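Local coordinates for protein DUF199/WhiA (Thermotoga maritima, PDB 3HYI), which probably takes part in cell division and chromosome segregation as a DNA-binding protein, joining a degenerate LAGLIDADG homing endonuclease domain to a helix-turn-helix domain, at residues Val20-Arg25 with Ser59-Asn64; Leu69-Ser74 with Glu94-Phe99; Gly117-Gly122 with Tyr132-Asn137; Arg249-Val254 with Leu270-Ser275. One frame throughout, in Å; residues are numbered along the deposited sequence.

Contact 1 (Val20-Arg25 with Ser59-Asn64); sequences VPFGSR and SRRLLN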
# COMPACT_ATOMS: atom_id res chain seq x y z
N VAL A 20 14.07 6.78 21.60
CA VAL A 20 12.78 6.83 22.30
C VAL A 20 13.03 6.64 23.81
O VAL A 20 13.91 5.88 24.19
CB VAL A 20 11.81 5.75 21.77
CG1 VAL A 20 10.65 5.51 22.73
CG2 VAL A 20 11.29 6.14 20.39
N PRO A 21 12.28 7.36 24.67
CA PRO A 21 12.49 7.24 26.12
C PRO A 21 12.50 5.82 26.71
O PRO A 21 11.90 4.91 26.15
CB PRO A 21 11.31 8.03 26.70
CG PRO A 21 10.98 9.02 25.66
CD PRO A 21 11.23 8.34 24.35
N PHE A 22 13.20 5.66 27.82
CA PHE A 22 13.20 4.42 28.60
C PHE A 22 12.25 4.63 29.78
O PHE A 22 12.62 5.23 30.79
CB PHE A 22 14.61 4.07 29.07
CG PHE A 22 15.65 4.14 27.98
CD1 PHE A 22 15.80 3.11 27.08
CD2 PHE A 22 16.45 5.26 27.85
CE1 PHE A 22 16.75 3.18 26.06
CE2 PHE A 22 17.41 5.34 26.85
CZ PHE A 22 17.55 4.30 25.95
N GLY A 23 11.02 4.14 29.62
CA GLY A 23 9.93 4.43 30.56
C GLY A 23 10.24 4.06 31.99
O GLY A 23 9.98 4.83 32.92
N SER A 24 10.81 2.88 32.16
CA SER A 24 11.17 2.34 33.45
C SER A 24 12.03 1.12 33.19
O SER A 24 12.17 0.67 32.05
CB SER A 24 9.93 1.93 34.25
OG SER A 24 9.16 0.97 33.54
N ARG A 25 12.60 0.57 34.26
CA ARG A 25 13.40 -0.63 34.17
C ARG A 25 12.62 -1.82 33.59
O ARG A 25 13.15 -2.63 32.85
CB ARG A 25 13.90 -0.98 35.57
CG ARG A 25 14.84 -2.13 35.59
CD ARG A 25 15.27 -2.46 36.99
NE ARG A 25 15.80 -3.81 36.99
CZ ARG A 25 17.06 -4.14 36.73
NH1 ARG A 25 17.98 -3.21 36.47
NH2 ARG A 25 17.41 -5.42 36.74
N SER A 59 20.63 -2.36 16.36
CA SER A 59 21.87 -2.62 17.10
C SER A 59 22.16 -1.51 18.11
O SER A 59 22.56 -1.77 19.24
CB SER A 59 23.06 -2.77 16.14
OG SER A 59 22.79 -3.73 15.13
N ARG A 60 21.97 -0.26 17.68
CA ARG A 60 22.17 0.90 18.54
C ARG A 60 21.16 0.98 19.68
O ARG A 60 21.51 1.39 20.79
CB ARG A 60 22.10 2.19 17.72
CG ARG A 60 23.29 2.38 16.80
CD ARG A 60 23.39 3.82 16.33
NE ARG A 60 24.68 4.06 15.69
CZ ARG A 60 24.95 3.90 14.40
NH1 ARG A 60 24.01 3.48 13.55
NH2 ARG A 60 26.17 4.15 13.95
N ARG A 61 19.92 0.61 19.41
CA ARG A 61 18.90 0.54 20.45
C ARG A 61 19.24 -0.50 21.49
O ARG A 61 19.10 -0.26 22.69
CB ARG A 61 17.52 0.23 19.84
CG ARG A 61 16.37 0.28 20.84
CD ARG A 61 16.17 1.68 21.38
NE ARG A 61 15.04 1.76 22.30
CZ ARG A 61 14.74 2.83 23.03
NH1 ARG A 61 15.49 3.92 22.96
NH2 ARG A 61 13.69 2.79 23.84
N LEU A 62 19.70 -1.67 21.04
CA LEU A 62 20.11 -2.75 21.94
C LEU A 62 21.23 -2.29 22.86
O LEU A 62 21.23 -2.61 24.05
CB LEU A 62 20.55 -3.98 21.14
CG LEU A 62 20.94 -5.22 21.94
CD1 LEU A 62 19.77 -5.73 22.78
CD2 LEU A 62 21.47 -6.32 21.02
N LEU A 63 22.19 -1.55 22.30
CA LEU A 63 23.30 -1.02 23.09
C LEU A 63 22.81 -0.01 24.12
O LEU A 63 23.29 0.01 25.26
CB LEU A 63 24.37 -0.39 22.20
CG LEU A 63 25.19 -1.34 21.31
CD1 LEU A 63 26.28 -0.55 20.58
CD2 LEU A 63 25.80 -2.49 22.10
N ASN A 64 21.85 0.83 23.73
CA ASN A 64 21.28 1.81 24.66
C ASN A 64 20.49 1.16 25.80
O ASN A 64 20.49 1.67 26.93
CB ASN A 64 20.39 2.81 23.91
CG ASN A 64 21.19 3.71 22.97
OD1 ASN A 64 22.41 3.80 23.05
ND2 ASN A 64 20.48 4.40 22.08
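Val20 O takes two N-H groups from the guanidinium of Arg61. The stronger bond, from NH1 to Val20 O, is 2.8 Å long with an N-H...O angle of 148°, and NH1 lies in the carbonyl plane on a lone pair. The second, from NH2 to the same oxygen, is weak at 3.1 Å. Val20 O therefore sits at the guanidinium edge, in plane, as does Pro21 O. Phe22 covers one face: its ring lies only 11° from the guanidinium plane, and Phe22 CE1 lies over that face, offset toward its rim, 3.4 Å from Arg61 NH1. Arg61 CG, anti to the backbone N (chi1 -175°), starts the chain toward the loop. Asn64 CB meets the ring edge, 3.8 Å from Phe22 CZ, with the amide plane nearly perpendicular to the ring.

The loop between helices 9-16 and 25-39 is thus joined to helix 56-68 of the LAGLIDADG-like domain. Glu31 on helix 25-39 forms a salt bridge with Arg61 NE, while Val18 O accepts from both Arg61 NH1 and Asn64 ND2. The buried positive charge is thus balanced by a carboxylate and carbonyl oxygens, and the in-plane bonds with the ring over one face fix the guanidinium's rotation.

Contact 2 (Leu69-Ser74 with Glu94-Phe99); sequences LSKPVS and EYSESF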
# COMPACT_ATOMS: atom_id res chain seq x y z
N LEU A 69 20.63 -0.48 31.67
CA LEU A 69 20.68 -1.53 32.69
C LEU A 69 22.07 -1.73 33.32
O LEU A 69 22.22 -2.50 34.26
CB LEU A 69 20.19 -2.86 32.10
CG LEU A 69 18.73 -2.89 31.63
CD1 LEU A 69 18.46 -4.06 30.69
CD2 LEU A 69 17.77 -2.92 32.82
N SER A 70 23.08 -1.03 32.79
CA SER A 70 24.47 -1.17 33.23
C SER A 70 24.99 -2.61 33.06
O SER A 70 25.62 -3.17 33.96
CB SER A 70 24.66 -0.71 34.68
OG SER A 70 24.19 0.62 34.86
N LYS A 71 24.71 -3.18 31.89
CA LYS A 71 25.15 -4.53 31.55
C LYS A 71 26.14 -4.48 30.39
O LYS A 71 25.89 -3.81 29.39
CB LYS A 71 23.95 -5.40 31.19
CG LYS A 71 22.98 -5.66 32.34
CD LYS A 71 23.46 -6.78 33.24
CE LYS A 71 22.43 -7.12 34.32
NZ LYS A 71 22.34 -6.09 35.39
N PRO A 72 27.28 -5.20 30.51
CA PRO A 72 28.31 -5.17 29.47
C PRO A 72 27.95 -6.00 28.23
O PRO A 72 27.40 -7.10 28.36
CB PRO A 72 29.52 -5.79 30.17
CG PRO A 72 28.94 -6.72 31.16
CD PRO A 72 27.67 -6.07 31.63
N VAL A 73 28.25 -5.46 27.06
CA VAL A 73 28.25 -6.25 25.83
C VAL A 73 29.70 -6.62 25.54
O VAL A 73 30.59 -5.76 25.56
CB VAL A 73 27.60 -5.49 24.64
CG1 VAL A 73 26.20 -5.02 25.02
CG2 VAL A 73 28.45 -4.33 24.19
N SER A 74 29.94 -7.90 25.29
CA SER A 74 31.30 -8.44 25.21
C SER A 74 31.90 -8.39 23.80
O SER A 74 33.11 -8.24 23.65
CB SER A 74 31.32 -9.88 25.73
OG SER A 74 30.26 -10.64 25.17
N GLU A 94 26.01 -10.31 28.18
CA GLU A 94 25.95 -11.15 29.37
C GLU A 94 24.51 -11.46 29.72
O GLU A 94 23.65 -10.58 29.69
CB GLU A 94 26.63 -10.43 30.53
CG GLU A 94 26.98 -11.34 31.71
CD GLU A 94 28.10 -10.77 32.57
OE1 GLU A 94 28.23 -9.53 32.65
OE2 GLU A 94 28.86 -11.58 33.15
N TYR A 95 24.24 -12.73 30.04
CA TYR A 95 22.90 -13.14 30.47
C TYR A 95 22.67 -12.78 31.93
O TYR A 95 23.55 -12.94 32.78
CB TYR A 95 22.68 -14.64 30.28
CG TYR A 95 21.34 -15.10 30.83
CD1 TYR A 95 20.16 -14.77 30.17
CD2 TYR A 95 21.26 -15.82 32.02
CE1 TYR A 95 18.93 -15.16 30.67
CE2 TYR A 95 20.03 -16.22 32.53
CZ TYR A 95 18.87 -15.88 31.85
OH TYR A 95 17.64 -16.27 32.33
N SER A 96 21.47 -12.28 32.21
CA SER A 96 21.02 -12.01 33.57
C SER A 96 19.60 -12.56 33.72
O SER A 96 18.76 -12.38 32.84
CB SER A 96 21.05 -10.50 33.83
OG SER A 96 20.46 -10.18 35.08
N GLU A 97 19.33 -13.23 34.85
CA GLU A 97 18.03 -13.86 35.08
C GLU A 97 16.90 -12.83 35.16
O GLU A 97 15.74 -13.15 34.88
CB GLU A 97 18.06 -14.73 36.34
CG GLU A 97 19.16 -15.79 36.33
CD GLU A 97 18.99 -16.84 37.42
OE1 GLU A 97 18.22 -16.61 38.38
OE2 GLU A 97 19.64 -17.90 37.30
N SER A 98 17.25 -11.61 35.54
CA SER A 98 16.31 -10.49 35.55
C SER A 98 15.67 -10.24 34.17
O SER A 98 14.52 -9.80 34.10
CB SER A 98 17.01 -9.21 36.02
OG SER A 98 18.08 -8.87 35.16
N PHE A 99 16.41 -10.52 33.10
CA PHE A 99 15.90 -10.38 31.73
C PHE A 99 14.62 -11.19 31.50
O PHE A 99 13.73 -10.74 30.77
CB PHE A 99 16.93 -10.83 30.68
CG PHE A 99 18.19 -10.00 30.61
CD1 PHE A 99 19.26 -10.44 29.84
CD2 PHE A 99 18.33 -8.79 31.30
CE1 PHE A 99 20.43 -9.70 29.74
CE2 PHE A 99 19.50 -8.05 31.21
CZ PHE A 99 20.55 -8.50 30.43
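The backbones of Leu69-Ser74 and Glu94-Phe99 approach most closely at Pro72 and Glu94, whose CA atoms are 6.4 Å apart, and they diverge to 10.1 Å between the CA atoms of Leu69 and Phe99. No hydrogen bond joins the two segments, so side chains carry the contact. Lys71 runs past Phe99 in the opposite direction, its CG 4.2 Å from CZ at the ring edge. The lysine chain bends at chi2 (-82°), which turns CD; further out, Lys71 CE comes to 3.7 Å from Ser96 CB. That same CB stands over the centre of one face of the Phe99 ring, 3.8 Å above its plane, and Phe99 N donates to Ser96 O. Leu69 CD1 adds an apolar contact, 4.2 Å from Phe99 CE2.

In the fold, the contact lies where helix 56-68 gives way to strand 73-79, beside the exit of strand 88-94, within the N-terminal LAGLIDADG-like domain. A Schellman motif at Ser70, whose phi is positive, turns the chain out of the helix. Strands 73-79 and 88-94 are antiparallel neighbours, and Phe99 also packs on Met66 and Leu32 of the covering helices.

At the outer end Pro72 and Glu94 pass at a slant, with Pro72 CG 3.3 Å from Glu94 OE1; this oxygen is hydrogen-bonded to a glycerol, probably from the crystallisation liquor. Ser96 OG and Ser98 OG are hydrogen-bonded at 2.7 Å.

Contact 3 (Gly117-Gly122 with Tyr132-Asn137); sequences GLFLSG and YHLEIN
Phe119 and Leu134 both set CG anti to the backbone N (chi1 178° and -177°), and their side chains cross at about a right angle, with Phe119 CE2 3.7 Å from Leu134 CD1. The contact belongs to the LAGLIDADG-like fold of a degenerated homing endonuclease domain: helix 117-122 lies across strand 134-137, their axes 7.5 Å apart at closest and 85° apart in direction. Strand 134-138 is an inner strand of a four-stranded antiparallel sheet, between 123-125 and 168-172.

Leu118 packs beside this pair, its CB 4.1 Å from both CG2 and CD1 of Ile136, while Phe181 on helix 175-184 touches Leu134 and Ile136. Lys14 makes a cation-pi contact with the Phe119 ring. At the helix end, Asn137 N donates to Gly122 O at 3.3 Å, approaching from above the carbonyl plane. Gly122, with no side chain, brings its CA to 5.3 Å from the CA of Asn137.

Glu135, its CB directed away from the helix, spreads its carboxylate between His133 and Asn137, two residues away on either side in sequence, and a salt bridge to Lys169. Asn137 ND2 reaches OE2 from above the carboxylate plane. His133 NE2 donates to Glu135 OE1 at 3.0 Å, using the anti lone pair of that oxygen, which lies in the imidazole plane.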
# COMPACT_ATOMS: atom_id res chain seq x y z
N GLY A 117 10.72 -3.74 20.65
CA GLY A 117 11.83 -4.68 20.57
C GLY A 117 11.66 -5.71 19.47
O GLY A 117 12.59 -5.97 18.70
N LEU A 118 10.46 -6.29 19.39
CA LEU A 118 10.12 -7.27 18.34
C LEU A 118 10.30 -6.69 16.94
O LEU A 118 10.85 -7.34 16.05
CB LEU A 118 8.68 -7.76 18.49
CG LEU A 118 8.37 -8.80 19.58
CD1 LEU A 118 6.89 -9.14 19.55
CD2 LEU A 118 9.22 -10.05 19.40
N PHE A 119 9.83 -5.46 16.76
CA PHE A 119 9.85 -4.79 15.47
C PHE A 119 11.25 -4.37 15.05
O PHE A 119 11.65 -4.58 13.90
CB PHE A 119 8.94 -3.56 15.50
CG PHE A 119 8.94 -2.78 14.22
CD1 PHE A 119 9.69 -1.62 14.10
CD2 PHE A 119 8.20 -3.21 13.13
CE1 PHE A 119 9.69 -0.90 12.93
CE2 PHE A 119 8.20 -2.49 11.95
CZ PHE A 119 8.94 -1.33 11.84
N LEU A 120 11.99 -3.75 15.96
CA LEU A 120 13.36 -3.31 15.68
C LEU A 120 14.24 -4.49 15.27
O LEU A 120 14.94 -4.42 14.26
CB LEU A 120 13.97 -2.60 16.90
CG LEU A 120 13.63 -1.12 17.07
CD1 LEU A 120 14.03 -0.65 18.44
CD2 LEU A 120 14.30 -0.26 15.99
N SER A 121 14.18 -5.56 16.05
CA SER A 121 15.09 -6.70 15.86
C SER A 121 14.71 -7.58 14.67
O SER A 121 15.55 -7.86 13.81
CB SER A 121 15.15 -7.54 17.14
OG SER A 121 13.88 -8.06 17.50
N GLY A 122 13.45 -8.01 14.62
CA GLY A 122 13.00 -8.97 13.60
C GLY A 122 11.87 -8.51 12.69
O GLY A 122 11.40 -9.28 11.85
N TYR A 132 0.99 -1.93 1.55
CA TYR A 132 0.62 -1.84 2.95
C TYR A 132 1.04 -3.14 3.62
O TYR A 132 0.37 -4.17 3.50
CB TYR A 132 -0.89 -1.62 3.11
CG TYR A 132 -1.39 -0.27 2.64
CD1 TYR A 132 -0.56 0.85 2.60
CD2 TYR A 132 -2.72 -0.10 2.26
CE1 TYR A 132 -1.02 2.08 2.18
CE2 TYR A 132 -3.20 1.13 1.83
CZ TYR A 132 -2.34 2.22 1.80
OH TYR A 132 -2.79 3.45 1.38
N HIS A 133 2.18 -3.10 4.31
CA HIS A 133 2.72 -4.28 4.97
C HIS A 133 3.68 -3.93 6.09
O HIS A 133 4.69 -3.26 5.88
CB HIS A 133 3.44 -5.16 3.95
CG HIS A 133 3.77 -6.53 4.46
ND1 HIS A 133 2.81 -7.47 4.74
CD2 HIS A 133 4.96 -7.12 4.73
CE1 HIS A 133 3.39 -8.58 5.16
NE2 HIS A 133 4.70 -8.39 5.17
N LEU A 134 3.35 -4.39 7.29
CA LEU A 134 4.25 -4.35 8.43
C LEU A 134 4.29 -5.75 9.01
O LEU A 134 3.23 -6.35 9.25
CB LEU A 134 3.76 -3.34 9.47
CG LEU A 134 4.68 -3.16 10.69
CD1 LEU A 134 4.60 -1.74 11.23
CD2 LEU A 134 4.36 -4.18 11.78
N GLU A 135 5.49 -6.29 9.20
CA GLU A 135 5.64 -7.67 9.65
C GLU A 135 6.53 -7.80 10.88
O GLU A 135 7.37 -6.95 11.13
CB GLU A 135 6.19 -8.55 8.52
CG GLU A 135 7.55 -8.13 8.00
CD GLU A 135 8.11 -9.10 6.98
OE1 GLU A 135 7.36 -9.53 6.08
OE2 GLU A 135 9.31 -9.44 7.08
N ILE A 136 6.31 -8.88 11.63
CA ILE A 136 7.19 -9.27 12.73
C ILE A 136 7.48 -10.76 12.59
O ILE A 136 6.57 -11.59 12.61
CB ILE A 136 6.55 -8.99 14.10
CG1 ILE A 136 6.57 -7.49 14.40
CG2 ILE A 136 7.28 -9.74 15.20
CD1 ILE A 136 5.80 -7.11 15.64
N ASN A 137 8.76 -11.10 12.45
CA ASN A 137 9.20 -12.49 12.35
C ASN A 137 9.51 -13.04 13.73
O ASN A 137 10.15 -12.37 14.54
CB ASN A 137 10.42 -12.60 11.45
CG ASN A 137 10.08 -12.45 9.98
OD1 ASN A 137 10.26 -13.38 9.19
ND2 ASN A 137 9.59 -11.27 9.60

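Contact 4 (Arg249-Val254 with Leu270-Ser275); sequences RRVALV and LNLTKS
Leu270 directs its two methyls to different valines of helix 246-257, and the two pairs are turned differently. Val251 and Leu270 cross at about a right angle, CG2 of the valine meeting CD1 of the leucine at 3.8 Å. Val254 and Leu270 instead slide past each other in opposite directions, with Val254 CG2 3.9 Å from Leu270 CD2. A chi1 of -62° puts Leu270 CG anti to its carbonyl carbon, where CG itself lies 4.0 Å from Val254 CG2. Leu270 CD1 is also 3.9 Å from the backbone oxygen Arg250 O, and Leu270 CD2 is 4.0 Å from Arg250 CB.

Leu272, two residues on, also directs its CB toward the helix. Its side chain crosses Val251 at about a right angle, and its CD1 comes to 4.2 Å from Val251 CG2, so one valine methyl meets both leucines. Between them Asn271, with positive phi, is the C-prime residue of a Schellman motif that ends helix 263-268. Thr273 then occupies the N-cap position of helix 274-288.

Leu270-Ser275 lies in the predicted helix-turn-helix motif, and its turn is seated here against a preceding helix of the C-terminal domain. Val251 further touches Leu281 and Ile284 on helix 274-288. No hydrogen bond crosses between the two segments, so the position of the turn against helix 246-257 rests, at this contact, on the fit of branched apolar side chains.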
# COMPACT_ATOMS: atom_id res chain seq x y z
N ARG A 249 -21.12 6.74 -48.96
CA ARG A 249 -22.50 6.36 -49.23
C ARG A 249 -22.98 5.25 -48.30
O ARG A 249 -24.09 5.32 -47.78
CB ARG A 249 -22.65 5.91 -50.68
CG ARG A 249 -24.06 5.47 -51.04
CD ARG A 249 -24.12 5.07 -52.49
NE ARG A 249 -23.36 3.85 -52.71
CZ ARG A 249 -23.82 2.61 -52.53
NH1 ARG A 249 -25.08 2.40 -52.14
NH2 ARG A 249 -23.03 1.57 -52.76
N ARG A 250 -22.15 4.23 -48.11
CA ARG A 250 -22.48 3.11 -47.23
C ARG A 250 -22.58 3.54 -45.78
O ARG A 250 -23.43 3.04 -45.04
CB ARG A 250 -21.44 2.00 -47.36
CG ARG A 250 -21.40 1.34 -48.73
CD ARG A 250 -20.52 0.10 -48.72
NE ARG A 250 -19.10 0.44 -48.65
CZ ARG A 250 -18.36 0.83 -49.69
NH1 ARG A 250 -18.90 0.97 -50.90
NH2 ARG A 250 -17.07 1.11 -49.52
N VAL A 251 -21.71 4.46 -45.37
CA VAL A 251 -21.70 5.00 -44.01
C VAL A 251 -22.96 5.83 -43.73
O VAL A 251 -23.52 5.76 -42.63
CB VAL A 251 -20.43 5.84 -43.76
CG1 VAL A 251 -20.52 6.60 -42.44
CG2 VAL A 251 -19.19 4.95 -43.77
N ALA A 252 -23.38 6.62 -44.72
CA ALA A 252 -24.60 7.43 -44.61
C ALA A 252 -25.84 6.54 -44.48
O ALA A 252 -26.70 6.82 -43.65
CB ALA A 252 -24.74 8.34 -45.82
N LEU A 253 -25.90 5.49 -45.29
CA LEU A 253 -27.02 4.54 -45.23
C LEU A 253 -27.10 3.80 -43.90
O LEU A 253 -28.17 3.70 -43.30
CB LEU A 253 -26.91 3.52 -46.38
CG LEU A 253 -27.18 4.03 -47.79
CD1 LEU A 253 -26.96 2.92 -48.80
CD2 LEU A 253 -28.59 4.60 -47.92
N VAL A 254 -25.97 3.27 -43.44
CA VAL A 254 -25.92 2.51 -42.18
C VAL A 254 -26.32 3.37 -40.97
O VAL A 254 -27.05 2.90 -40.10
CB VAL A 254 -24.52 1.86 -41.97
CG1 VAL A 254 -24.30 1.52 -40.51
CG2 VAL A 254 -24.38 0.62 -42.83
N LEU A 270 -19.74 -2.40 -41.21
CA LEU A 270 -18.99 -2.16 -42.45
C LEU A 270 -17.52 -2.58 -42.35
O LEU A 270 -16.70 -2.15 -43.17
CB LEU A 270 -19.08 -0.67 -42.82
CG LEU A 270 -20.47 -0.09 -43.12
CD1 LEU A 270 -20.39 1.42 -43.25
CD2 LEU A 270 -21.07 -0.70 -44.39
N ASN A 271 -17.18 -3.43 -41.38
CA ASN A 271 -15.78 -3.80 -41.10
C ASN A 271 -14.87 -2.57 -40.93
O ASN A 271 -13.73 -2.56 -41.40
CB ASN A 271 -15.23 -4.74 -42.19
CG ASN A 271 -15.63 -6.20 -41.99
OD1 ASN A 271 -16.01 -6.61 -40.89
ND2 ASN A 271 -15.52 -6.99 -43.05
N LEU A 272 -15.39 -1.54 -40.27
CA LEU A 272 -14.64 -0.32 -39.98
C LEU A 272 -14.51 -0.15 -38.47
O LEU A 272 -15.40 -0.54 -37.72
CB LEU A 272 -15.35 0.91 -40.55
CG LEU A 272 -15.49 1.04 -42.07
CD1 LEU A 272 -16.24 2.32 -42.40
CD2 LEU A 272 -14.13 1.02 -42.76
N THR A 273 -13.40 0.44 -38.04
CA THR A 273 -13.24 0.79 -36.63
C THR A 273 -14.04 2.05 -36.31
O THR A 273 -14.48 2.77 -37.22
CB THR A 273 -11.76 1.02 -36.26
OG1 THR A 273 -11.26 2.17 -36.94
CG2 THR A 273 -10.91 -0.20 -36.61
N LYS A 274 -14.23 2.32 -35.02
CA LYS A 274 -14.96 3.51 -34.57
C LYS A 274 -14.36 4.81 -35.11
O LYS A 274 -15.10 5.72 -35.49
CB LYS A 274 -15.02 3.54 -33.03
CG LYS A 274 -15.34 4.90 -32.43
CD LYS A 274 -15.74 4.78 -30.97
CE LYS A 274 -15.40 6.04 -30.19
N SER A 275 -13.03 4.90 -35.13
CA SER A 275 -12.35 6.11 -35.62
C SER A 275 -12.52 6.28 -37.13
O SER A 275 -12.71 7.40 -37.62
CB SER A 275 -10.86 6.06 -35.27
OG SER A 275 -10.18 5.09 -36.04

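How the contacts relate
The four contacts follow in series along the chain. Contacts 1 and 2, with centres 13 Å apart, share the N-terminal LAGLIDADG-like region: helix 56-68 of contact 1 leads into strand 73-79 of contact 2, and Leu63 CD2 packs 3.9 Å from Val73 CG2. Contact 3, centred about 17 Å from contact 1, lies in the second LAGLIDADG-like range, on the other four-stranded sheet; Arg61 CG lies 3.5 Å from Leu120 CD1 and joins the two regions. Contact 4 stands apart in the helix-turn-helix domain, about 62 Å from contact 3 between centres. This separation fits the order of an endonuclease-like domain, a linker and a C-terminal helix-turn-helix domain.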